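Local coordinates for MutT/nudix family protein (Enterococcus faecalis, PDB 2FML) that is of unknown function but, as a Nudix-family protein with a winged-helix domain like that of NrtR regulators, probably recognises a nucleoside diphosphate-linked ligand and may bind DNA, at residues 43-48 against 187-192; 58-63 against 158-163; 65-70 against 182-187. All coordinates share one frame; numbering follows the deposited sequence.

Interaction 1 of 3, residues 43-48 against 187-192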
loop_
_atom_site.group_PDB
_atom_site.type_symbol
_atom_site.label_atom_id
_atom_site.label_comp_id
_atom_site.label_asym_id
_atom_site.label_seq_id
_atom_site.Cartn_x
_atom_site.Cartn_y
_atom_site.Cartn_z
ATOM N N ASP A 43 -5.492 -8.917 6.734
ATOM C CA ASP A 43 -5.612 -10.221 6.138
ATOM C C ASP A 43 -4.234 -10.552 5.573
ATOM O O ASP A 43 -3.456 -9.641 5.136
ATOM C CB ASP A 43 -6.644 -10.187 4.982
ATOM C CG ASP A 43 -8.084 -10.280 5.492
ATOM O OD1 ASP A 43 -8.500 -11.400 5.889
ATOM O OD2 ASP A 43 -8.791 -9.230 5.540
HETATM N N MSE A 44 -3.934 -11.845 5.526
HETATM C CA MSE A 44 -2.589 -12.282 5.208
HETATM C C MSE A 44 -2.592 -13.267 4.074
HETATM O O MSE A 44 -3.321 -14.259 4.130
HETATM C CB MSE A 44 -1.962 -12.870 6.458
HETATM C CG MSE A 44 -0.693 -13.607 6.259
HETATM SE SE MSE A 44 0.873 -12.411 5.905
HETATM C CE MSE A 44 1.037 -12.889 4.250
ATOM N N VAL A 45 -1.788 -12.973 3.031
ATOM C CA VAL A 45 -1.610 -13.924 1.910
ATOM C C VAL A 45 -0.272 -14.615 2.082
ATOM O O VAL A 45 0.757 -13.993 1.914
ATOM C CB VAL A 45 -1.717 -13.291 0.515
ATOM C CG1 VAL A 45 -1.512 -14.388 -0.562
ATOM C CG2 VAL A 45 -3.093 -12.541 0.304
ATOM N N LEU A 46 -0.314 -15.886 2.488
ATOM C CA LEU A 46 0.869 -16.714 2.698
ATOM C C LEU A 46 1.056 -17.643 1.524
ATOM O O LEU A 46 0.191 -18.439 1.221
ATOM C CB LEU A 46 0.753 -17.553 3.993
ATOM C CG LEU A 46 0.654 -16.807 5.317
ATOM C CD1 LEU A 46 0.559 -17.850 6.416
ATOM C CD2 LEU A 46 1.913 -15.999 5.520
ATOM N N LEU A 47 2.228 -17.533 0.893
ATOM C CA LEU A 47 2.579 -18.272 -0.294
ATOM C C LEU A 47 3.807 -19.081 0.020
ATOM O O LEU A 47 4.765 -18.592 0.625
ATOM C CB LEU A 47 2.921 -17.308 -1.420
ATOM C CG LEU A 47 1.805 -16.466 -1.983
ATOM C CD1 LEU A 47 2.345 -15.648 -3.142
ATOM C CD2 LEU A 47 0.582 -17.332 -2.380
ATOM N N CYS A 48 3.780 -20.341 -0.400
ATOM C CA CYS A 48 4.955 -21.188 -0.296
ATOM C C CYS A 48 5.148 -21.915 -1.629
ATOM O O CYS A 48 4.348 -21.763 -2.561
ATOM C CB CYS A 48 4.815 -22.152 0.907
ATOM S SG CYS A 48 3.596 -23.450 0.734
ATOM N N SER A 187 -11.136 -12.894 -2.931
ATOM C CA SER A 187 -10.713 -13.196 -4.306
ATOM C C SER A 187 -9.928 -12.020 -4.935
ATOM O O SER A 187 -8.892 -12.239 -5.631
ATOM C CB SER A 187 -11.961 -13.493 -5.153
ATOM O OG SER A 187 -12.379 -12.235 -5.560
ATOM N N GLU A 188 -10.388 -10.782 -4.662
ATOM C CA GLU A 188 -9.655 -9.596 -5.092
ATOM C C GLU A 188 -8.308 -9.445 -4.452
ATOM O O GLU A 188 -7.439 -8.848 -5.018
ATOM C CB GLU A 188 -10.410 -8.268 -4.811
ATOM C CG GLU A 188 -11.597 -8.001 -5.685
ATOM C CD GLU A 188 -12.480 -6.981 -5.031
ATOM O OE1 GLU A 188 -11.922 -5.902 -4.755
ATOM O OE2 GLU A 188 -13.689 -7.271 -4.739
ATOM N N ILE A 189 -8.233 -9.808 -3.188
ATOM C CA ILE A 189 -7.008 -9.760 -2.453
ATOM C C ILE A 189 -5.986 -10.827 -2.965
ATOM O O ILE A 189 -4.801 -10.525 -3.097
ATOM C CB ILE A 189 -7.233 -9.927 -0.906
ATOM C CG1 ILE A 189 -8.399 -9.060 -0.324
ATOM C CG2 ILE A 189 -5.895 -9.789 -0.201
ATOM C CD1 ILE A 189 -8.448 -9.077 1.256
ATOM N N ILE A 190 -6.426 -12.044 -3.247
ATOM C CA ILE A 190 -5.505 -13.055 -3.782
ATOM C C ILE A 190 -4.955 -12.707 -5.177
ATOM O O ILE A 190 -3.738 -12.824 -5.464
ATOM C CB ILE A 190 -6.133 -14.459 -3.730
ATOM C CG1 ILE A 190 -6.172 -14.849 -2.265
ATOM C CG2 ILE A 190 -5.247 -15.537 -4.555
ATOM C CD1 ILE A 190 -6.992 -16.003 -1.900
ATOM N N ILE A 191 -5.847 -12.246 -6.040
ATOM C CA ILE A 191 -5.476 -11.721 -7.356
ATOM C C ILE A 191 -4.497 -10.543 -7.215
ATOM O O ILE A 191 -3.487 -10.479 -7.923
ATOM C CB ILE A 191 -6.771 -11.326 -8.130
ATOM C CG1 ILE A 191 -7.593 -12.581 -8.435
ATOM C CG2 ILE A 191 -6.522 -10.469 -9.359
ATOM C CD1 ILE A 191 -6.997 -13.490 -9.362
ATOM N N LYS A 192 -4.780 -9.608 -6.316
ATOM C CA LYS A 192 -3.802 -8.498 -6.065
ATOM C C LYS A 192 -2.411 -9.029 -5.689
ATOM O O LYS A 192 -1.403 -8.564 -6.220
ATOM C CB LYS A 192 -4.317 -7.494 -5.024
ATOM C CG LYS A 192 -3.523 -6.152 -4.829
ATOM C CD LYS A 192 -3.833 -5.000 -5.867
ATOM C CE LYS A 192 -5.226 -4.405 -5.856
ATOM N NZ LYS A 192 -5.291 -3.161 -6.848
#
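A sparse, mainly apolar contact joins Val-45, on strand 39-50, to Ile-189, on the first turns of helix 186-200, where that helix packs against the central sheet of the Nudix domain. The closest approach is between two methyl groups, Val-45 CG2 and Ile-189 CG2, 4.0 Å apart. On the strand side, Val-45 CG1 lies anti to the backbone N (chi1 180°), which leaves CG2 beside that nitrogen and directed at the helix. Ile-189 offers its two branches to different residues. While CG2 goes to Val-45, the longer arm runs out almost fully extended (chi2 -171°) toward Asp-43, where Ile-189 CD1 comes within 4.3 Å of Asp-43 CB. The isoleucine thus spans two strand residues that share one face of the sheet, Met-44 between them being turned to the other. Even at the closest backbone approach, the CA atoms of Val-45 and Ile-190 are 7.0 Å apart, a separation bridged by side-chain contact and crossed by no hydrogen bond.

Leu-74 of the adjacent strand 72-78 touches Asp-43, Val-45, Ile-189 and Ile-190, so helix and sheet close around a shared aliphatic cluster. The one polar group here, the carboxylate of Asp-43, is buried but satisfied: OD2 is hydrogen-bonded to Thr-125 OG1 and to a bound glycerol, probably taken from the crystallisation liquor. The Ile-189 CD1 methyl lies alongside Asp-43, about equally near CB and OD2, without a polar bond. Asp-43 probably marks where the apolar layer gives way to a polar pocket, as the glycerol suggests. A helix laid over a mixed sheet in this way, with alternate strand residues facing it, is characteristic of the alpha/beta/alpha sandwich of the Nudix fold.

Interaction 2 of 3, residues 58-63 against 158-163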
loop_
_atom_site.group_PDB
_atom_site.type_symbol
_atom_site.label_atom_id
_atom_site.label_comp_id
_atom_site.label_asym_id
_atom_site.label_seq_id
_atom_site.Cartn_x
_atom_site.Cartn_y
_atom_site.Cartn_z
ATOM N N VAL A 58 -1.107 -21.686 -1.349
ATOM C CA VAL A 58 -1.556 -20.516 -0.622
ATOM C C VAL A 58 -2.396 -21.003 0.581
ATOM O O VAL A 58 -3.143 -21.972 0.449
ATOM C CB VAL A 58 -2.369 -19.563 -1.543
ATOM C CG1 VAL A 58 -3.609 -20.291 -2.127
ATOM C CG2 VAL A 58 -2.751 -18.234 -0.759
ATOM N N LEU A 59 -2.218 -20.388 1.748
ATOM C CA LEU A 59 -2.916 -20.849 2.939
ATOM C C LEU A 59 -4.335 -20.232 2.994
ATOM O O LEU A 59 -4.471 -19.009 2.828
ATOM C CB LEU A 59 -2.124 -20.487 4.202
ATOM C CG LEU A 59 -2.603 -21.049 5.528
ATOM C CD1 LEU A 59 -1.558 -20.833 6.564
ATOM C CD2 LEU A 59 -3.887 -20.280 5.903
ATOM N N LEU A 60 -5.346 -21.072 3.211
ATOM C CA LEU A 60 -6.762 -20.624 3.363
ATOM C C LEU A 60 -7.295 -21.255 4.634
ATOM O O LEU A 60 -6.822 -22.294 5.042
ATOM C CB LEU A 60 -7.658 -21.064 2.200
ATOM C CG LEU A 60 -7.360 -20.527 0.808
ATOM C CD1 LEU A 60 -8.410 -20.982 -0.208
ATOM C CD2 LEU A 60 -7.274 -18.955 0.832
ATOM N N ILE A 61 -8.288 -20.626 5.247
ATOM C CA ILE A 61 -8.950 -21.214 6.397
ATOM C C ILE A 61 -10.399 -21.312 6.021
ATOM O O ILE A 61 -10.884 -20.509 5.222
ATOM C CB ILE A 61 -8.867 -20.324 7.671
ATOM C CG1 ILE A 61 -9.496 -18.937 7.380
ATOM C CG2 ILE A 61 -7.453 -20.207 8.158
ATOM C CD1 ILE A 61 -10.149 -18.242 8.579
ATOM N N GLN A 62 -11.097 -22.294 6.617
ATOM C CA GLN A 62 -12.550 -22.378 6.549
ATOM C C GLN A 62 -13.085 -21.704 7.792
ATOM O O GLN A 62 -12.830 -22.143 8.918
ATOM C CB GLN A 62 -13.075 -23.813 6.454
ATOM C CG GLN A 62 -14.579 -23.847 6.374
ATOM C CD GLN A 62 -15.160 -25.222 6.154
ATOM O OE1 GLN A 62 -16.070 -25.416 5.312
ATOM N NE2 GLN A 62 -14.680 -26.176 6.911
ATOM N N ARG A 63 -13.836 -20.630 7.566
ATOM C CA ARG A 63 -14.387 -19.831 8.664
ATOM C C ARG A 63 -15.419 -20.617 9.426
ATOM O O ARG A 63 -16.261 -21.275 8.849
ATOM C CB ARG A 63 -14.995 -18.553 8.107
ATOM C CG ARG A 63 -13.953 -17.683 7.287
ATOM C CD ARG A 63 -14.628 -16.409 6.800
ATOM N NE ARG A 63 -15.457 -15.788 7.835
ATOM C CZ ARG A 63 -15.021 -14.952 8.779
ATOM N NH1 ARG A 63 -13.718 -14.608 8.852
ATOM N NH2 ARG A 63 -15.904 -14.477 9.668
ATOM N N ILE A 158 -6.305 -18.380 -12.179
ATOM C CA ILE A 158 -5.630 -19.184 -11.176
ATOM C C ILE A 158 -6.641 -20.019 -10.461
ATOM O O ILE A 158 -7.781 -19.569 -10.227
ATOM C CB ILE A 158 -4.829 -18.304 -10.160
ATOM C CG1 ILE A 158 -5.694 -17.225 -9.460
ATOM C CG2 ILE A 158 -3.669 -17.672 -10.855
ATOM C CD1 ILE A 158 -4.871 -16.443 -8.359
ATOM N N THR A 159 -6.249 -21.231 -10.118
ATOM C CA THR A 159 -7.104 -22.140 -9.354
ATOM C C THR A 159 -6.378 -22.481 -8.011
ATOM O O THR A 159 -5.220 -22.825 -8.005
ATOM C CB THR A 159 -7.364 -23.443 -10.188
ATOM O OG1 THR A 159 -8.024 -23.061 -11.383
ATOM C CG2 THR A 159 -8.230 -24.481 -9.453
ATOM N N LEU A 160 -7.112 -22.369 -6.920
ATOM C CA LEU A 160 -6.752 -22.793 -5.600
ATOM C C LEU A 160 -7.542 -24.044 -5.308
ATOM O O LEU A 160 -8.784 -24.034 -5.335
ATOM C CB LEU A 160 -7.161 -21.723 -4.587
ATOM C CG LEU A 160 -7.193 -20.210 -4.885
ATOM C CD1 LEU A 160 -7.428 -19.467 -3.563
ATOM C CD2 LEU A 160 -5.939 -19.690 -5.541
ATOM N N SER A 161 -6.833 -25.121 -5.018
ATOM C CA SER A 161 -7.488 -26.377 -4.776
ATOM C C SER A 161 -6.998 -27.115 -3.553
ATOM O O SER A 161 -5.832 -27.058 -3.218
ATOM C CB SER A 161 -7.528 -27.271 -6.035
ATOM O OG SER A 161 -6.280 -27.466 -6.665
ATOM N N HIS A 162 -7.929 -27.763 -2.865
ATOM C CA HIS A 162 -7.641 -28.696 -1.805
ATOM C C HIS A 162 -8.806 -29.718 -1.837
ATOM O O HIS A 162 -9.971 -29.309 -1.851
ATOM C CB HIS A 162 -7.578 -28.020 -0.428
ATOM C CG HIS A 162 -7.227 -28.974 0.679
ATOM N ND1 HIS A 162 -8.172 -29.498 1.552
ATOM C CD2 HIS A 162 -6.044 -29.542 1.021
ATOM C CE1 HIS A 162 -7.577 -30.341 2.386
ATOM N NE2 HIS A 162 -6.290 -30.387 2.086
ATOM N N GLU A 163 -8.484 -31.020 -1.843
ATOM C CA GLU A 163 -9.506 -32.091 -1.888
ATOM C C GLU A 163 -10.569 -31.702 -2.948
ATOM O O GLU A 163 -10.200 -31.483 -4.110
ATOM C CB GLU A 163 -10.100 -32.397 -0.492
ATOM C CG GLU A 163 -9.180 -33.284 0.418
ATOM C CD GLU A 163 -9.579 -33.219 1.918
ATOM O OE1 GLU A 163 -10.770 -32.926 2.178
ATOM O OE2 GLU A 163 -8.730 -33.436 2.832
#
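Val-58 and Leu-160 mark the closest backbone approach of strands 55-63 and 157-162, their CA atoms 7.5 Å apart, and no hydrogen bond links the two segments, which belong to one curled sheet without being neighbours in it. Strand 143-154 pairs antiparallel with both, and the curl of the sheet probably helps bring their side chains together.

Leu-160 is the centre of the contact and uses both of its methyl groups. Its CD1 reaches Leu-60 CD1 at 3.8 Å, a meeting of two branch ends in which the side chains run at about a right angle to each other. The same CD1 and its twin CD2 straddle Val-58 CG1, each 4.2 Å from it, so that the valine methyl sits against the fork of the leucine. In Val-58 this methyl takes the crowded position between the backbone N and the carbonyl carbon (chi1 59°), the rotation that turns CG1 toward Leu-160. Leu-60, two residues on, has its CB directed to the same side, while Leu-59 between them is turned elsewhere and packs on Pro-75.

Ile-190 of helix 186-200 touches both Leu-60 and Leu-160 and adds a further aliphatic side chain to the group. Elsewhere on strand 157-162, Thr-159 OG1 is hydrogen-bonded to Thr-168 OG1 and the ring of His-162 stacks on that of His-147; neither residue touches segment 58-63. With nothing but methyl groups meeting, the attraction between these segments is dispersive and hydrophobic; directional bonding is left to the intervening strand, to which Val-58 and Leu-60 are tied through Phe-149 and His-147.

Interaction 3 of 3, residues 65-70 against 182-187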
loop_
_atom_site.group_PDB
_atom_site.type_symbol
_atom_site.label_atom_id
_atom_site.label_comp_id
_atom_site.label_asym_id
_atom_site.label_seq_id
_atom_site.Cartn_x
_atom_site.Cartn_y
_atom_site.Cartn_z
ATOM N N GLY A 65 -17.395 -19.145 11.905
ATOM C CA GLY A 65 -18.420 -18.222 12.320
ATOM C C GLY A 65 -18.757 -17.232 11.235
ATOM O O GLY A 65 -17.975 -17.046 10.252
ATOM N N HIS A 66 -19.923 -16.606 11.415
ATOM C CA HIS A 66 -20.400 -15.574 10.536
ATOM C C HIS A 66 -19.562 -14.290 10.628
ATOM O O HIS A 66 -18.943 -14.035 11.639
ATOM C CB HIS A 66 -21.880 -15.307 10.823
ATOM C CG HIS A 66 -22.805 -16.173 10.032
ATOM N ND1 HIS A 66 -24.013 -16.626 10.519
ATOM C CD2 HIS A 66 -22.695 -16.665 8.780
ATOM C CE1 HIS A 66 -24.600 -17.369 9.602
ATOM N NE2 HIS A 66 -23.805 -17.432 8.549
ATOM N N PRO A 67 -19.575 -13.440 9.581
ATOM C CA PRO A 67 -20.171 -13.586 8.258
ATOM C C PRO A 67 -19.375 -14.600 7.441
ATOM O O PRO A 67 -18.229 -14.898 7.782
ATOM C CB PRO A 67 -20.113 -12.169 7.677
ATOM C CG PRO A 67 -19.068 -11.430 8.476
ATOM C CD PRO A 67 -18.967 -12.118 9.797
ATOM N N PHE A 68 -20.015 -15.227 6.455
ATOM C CA PHE A 68 -19.387 -16.243 5.626
ATOM C C PHE A 68 -18.944 -17.430 6.383
ATOM O O PHE A 68 -17.851 -17.936 6.098
ATOM C CB PHE A 68 -18.178 -15.625 4.859
ATOM C CG PHE A 68 -18.589 -14.497 3.926
ATOM C CD1 PHE A 68 -19.224 -14.781 2.694
ATOM C CD2 PHE A 68 -18.411 -13.165 4.297
ATOM C CE1 PHE A 68 -19.627 -13.732 1.821
ATOM C CE2 PHE A 68 -18.817 -12.119 3.445
ATOM C CZ PHE A 68 -19.411 -12.406 2.212
ATOM N N ARG A 69 -19.775 -17.890 7.340
ATOM C CA ARG A 69 -19.598 -19.183 7.956
ATOM C C ARG A 69 -19.397 -20.301 6.926
ATOM O O ARG A 69 -20.169 -20.429 5.985
ATOM C CB ARG A 69 -20.806 -19.546 8.816
ATOM C CG ARG A 69 -20.637 -20.782 9.668
ATOM C CD ARG A 69 -22.010 -21.273 10.166
ATOM N NE ARG A 69 -22.633 -20.259 11.000
ATOM C CZ ARG A 69 -23.936 -20.131 11.279
ATOM N NH1 ARG A 69 -24.870 -20.916 10.745
ATOM N NH2 ARG A 69 -24.297 -19.128 12.085
ATOM N N ASN A 70 -18.357 -21.109 7.137
ATOM C CA ASN A 70 -18.079 -22.256 6.287
ATOM C C ASN A 70 -17.465 -21.939 4.920
ATOM O O ASN A 70 -17.136 -22.836 4.147
ATOM C CB ASN A 70 -19.343 -23.146 6.158
ATOM C CG ASN A 70 -19.699 -23.859 7.472
ATOM O OD1 ASN A 70 -18.876 -23.988 8.372
ATOM N ND2 ASN A 70 -20.944 -24.319 7.574
ATOM N N LEU A 182 -14.624 -17.535 -2.444
ATOM C CA LEU A 182 -13.980 -16.985 -1.265
ATOM C C LEU A 182 -14.906 -16.019 -0.544
ATOM O O LEU A 182 -15.677 -15.245 -1.210
ATOM C CB LEU A 182 -12.689 -16.276 -1.652
ATOM C CG LEU A 182 -11.561 -17.205 -2.108
ATOM C CD1 LEU A 182 -10.493 -16.450 -2.890
ATOM C CD2 LEU A 182 -10.961 -17.886 -0.899
ATOM N N ALA A 183 -14.840 -16.080 0.790
ATOM C CA ALA A 183 -15.435 -15.080 1.660
ATOM C C ALA A 183 -15.049 -13.622 1.323
ATOM O O ALA A 183 -13.957 -13.327 0.832
ATOM C CB ALA A 183 -15.075 -15.398 3.149
ATOM N N PHE A 184 -15.942 -12.701 1.661
ATOM C CA PHE A 184 -15.662 -11.279 1.576
ATOM C C PHE A 184 -15.236 -10.912 0.153
ATOM O O PHE A 184 -15.852 -11.417 -0.802
ATOM C CB PHE A 184 -14.633 -10.832 2.623
ATOM C CG PHE A 184 -15.017 -11.179 4.060
ATOM C CD1 PHE A 184 -15.971 -10.438 4.729
ATOM C CD2 PHE A 184 -14.386 -12.233 4.737
ATOM C CE1 PHE A 184 -16.316 -10.749 6.067
ATOM C CE2 PHE A 184 -14.689 -12.547 6.020
ATOM C CZ PHE A 184 -15.683 -11.781 6.727
ATOM N N ASP A 185 -14.188 -10.083 0.043
ATOM C CA ASP A 185 -13.561 -9.681 -1.209
ATOM C C ASP A 185 -12.177 -10.339 -1.292
ATOM O O ASP A 185 -11.304 -9.867 -1.979
ATOM C CB ASP A 185 -13.427 -8.139 -1.268
ATOM C CG ASP A 185 -12.578 -7.565 -0.115
ATOM O OD1 ASP A 185 -12.298 -8.296 0.861
ATOM O OD2 ASP A 185 -12.178 -6.376 -0.174
ATOM N N HIS A 186 -12.012 -11.484 -0.642
ATOM C CA HIS A 186 -10.699 -12.193 -0.642
ATOM C C HIS A 186 -10.215 -12.685 -1.999
ATOM O O HIS A 186 -9.028 -12.833 -2.208
ATOM C CB HIS A 186 -10.681 -13.323 0.381
ATOM C CG HIS A 186 -10.753 -12.822 1.776
ATOM N ND1 HIS A 186 -10.578 -13.642 2.872
ATOM C CD2 HIS A 186 -10.959 -11.568 2.252
ATOM C CE1 HIS A 186 -10.675 -12.911 3.967
ATOM N NE2 HIS A 186 -10.907 -11.654 3.614
ATOM N N SER A 187 -11.136 -12.894 -2.931
ATOM C CA SER A 187 -10.713 -13.196 -4.306
ATOM C C SER A 187 -9.928 -12.020 -4.935
ATOM O O SER A 187 -8.892 -12.239 -5.631
ATOM C CB SER A 187 -11.961 -13.493 -5.153
ATOM O OG SER A 187 -12.379 -12.235 -5.560
#
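Aromatic contact dominates the meeting of Phe-68 with Phe-184: the edge of the Phe-68 ring is directed at the face of Phe-184, giving an edge-to-face pair with centroids 4.8 Å apart and planes at 61°. Phe-68 CD2 stands over the centre of the Phe-184 ring, and the neighbouring CE2 comes to 3.5 Å from Phe-184 CD1. The first torsion of Phe-184 (chi1 -56°) swings its ring toward Phe-68.

Backbone atoms cover a face of Phe-68. Ala-183 CA makes a CH-pi contact 4.2 Å from the ring centroid, and Phe-184 N lies over the centre of the same face, so the ring is covered by the nitrogen edge of the Ala-183 to Phe-184 peptide, whose plane stands nearly upright on it. That peptide begins a type II' turn from Ala-183 to His-186, closed by a bond from His-186 N to Ala-183 O.

Aliphatic contacts complete the seam. Ala-183 CB meets Phe-68 CB at 3.6 Å, and Pro-67 CG approaches Phe-184 CE1 obliquely at 3.7 Å. Pro-67 follows a cis peptide bond, and its carbonyl oxygen accepts a hydrogen bond from Arg-63 NE, which ties the loop to the strand before it. The loop also reaches the second subunit, where Arg-69 NH2 is hydrogen-bonded to the carbonyl oxygens of Glu-15 and Ala-18 of that chain.

The contact thus holds the connection between strands 55-63 and 72-78 against the turn that leads into helix 186-200, with Arg-63 touching Phe-68, Ala-183 and Phe-184, and His-186 ND1 bonded to Leu-74 N of strand 72-78.

Overall arrangement
Interactions 1 and 2 lie in the buried interior, interaction 2 purely aliphatic and interaction 1 nearly so, with the Asp-43 side chain at one end, whereas interaction 3 is partly buried and largely aromatic, beside the interface with the second subunit. Helix 186-200 connects all three: interaction 1 uses its first turns, interaction 3 the turn leading into it and Ser-187, and Ile-190 reaches across to interaction 2. The neighbouring strands 39-50 and 55-63 join interactions 1 and 2 through the bond from Leu-59 N to Leu-46 O, while strand 55-63 runs on into the loop of interaction 3, where Asn-70 N binds Arg-63 O. None of the three contacts has a hydrogen bond across its own two segments.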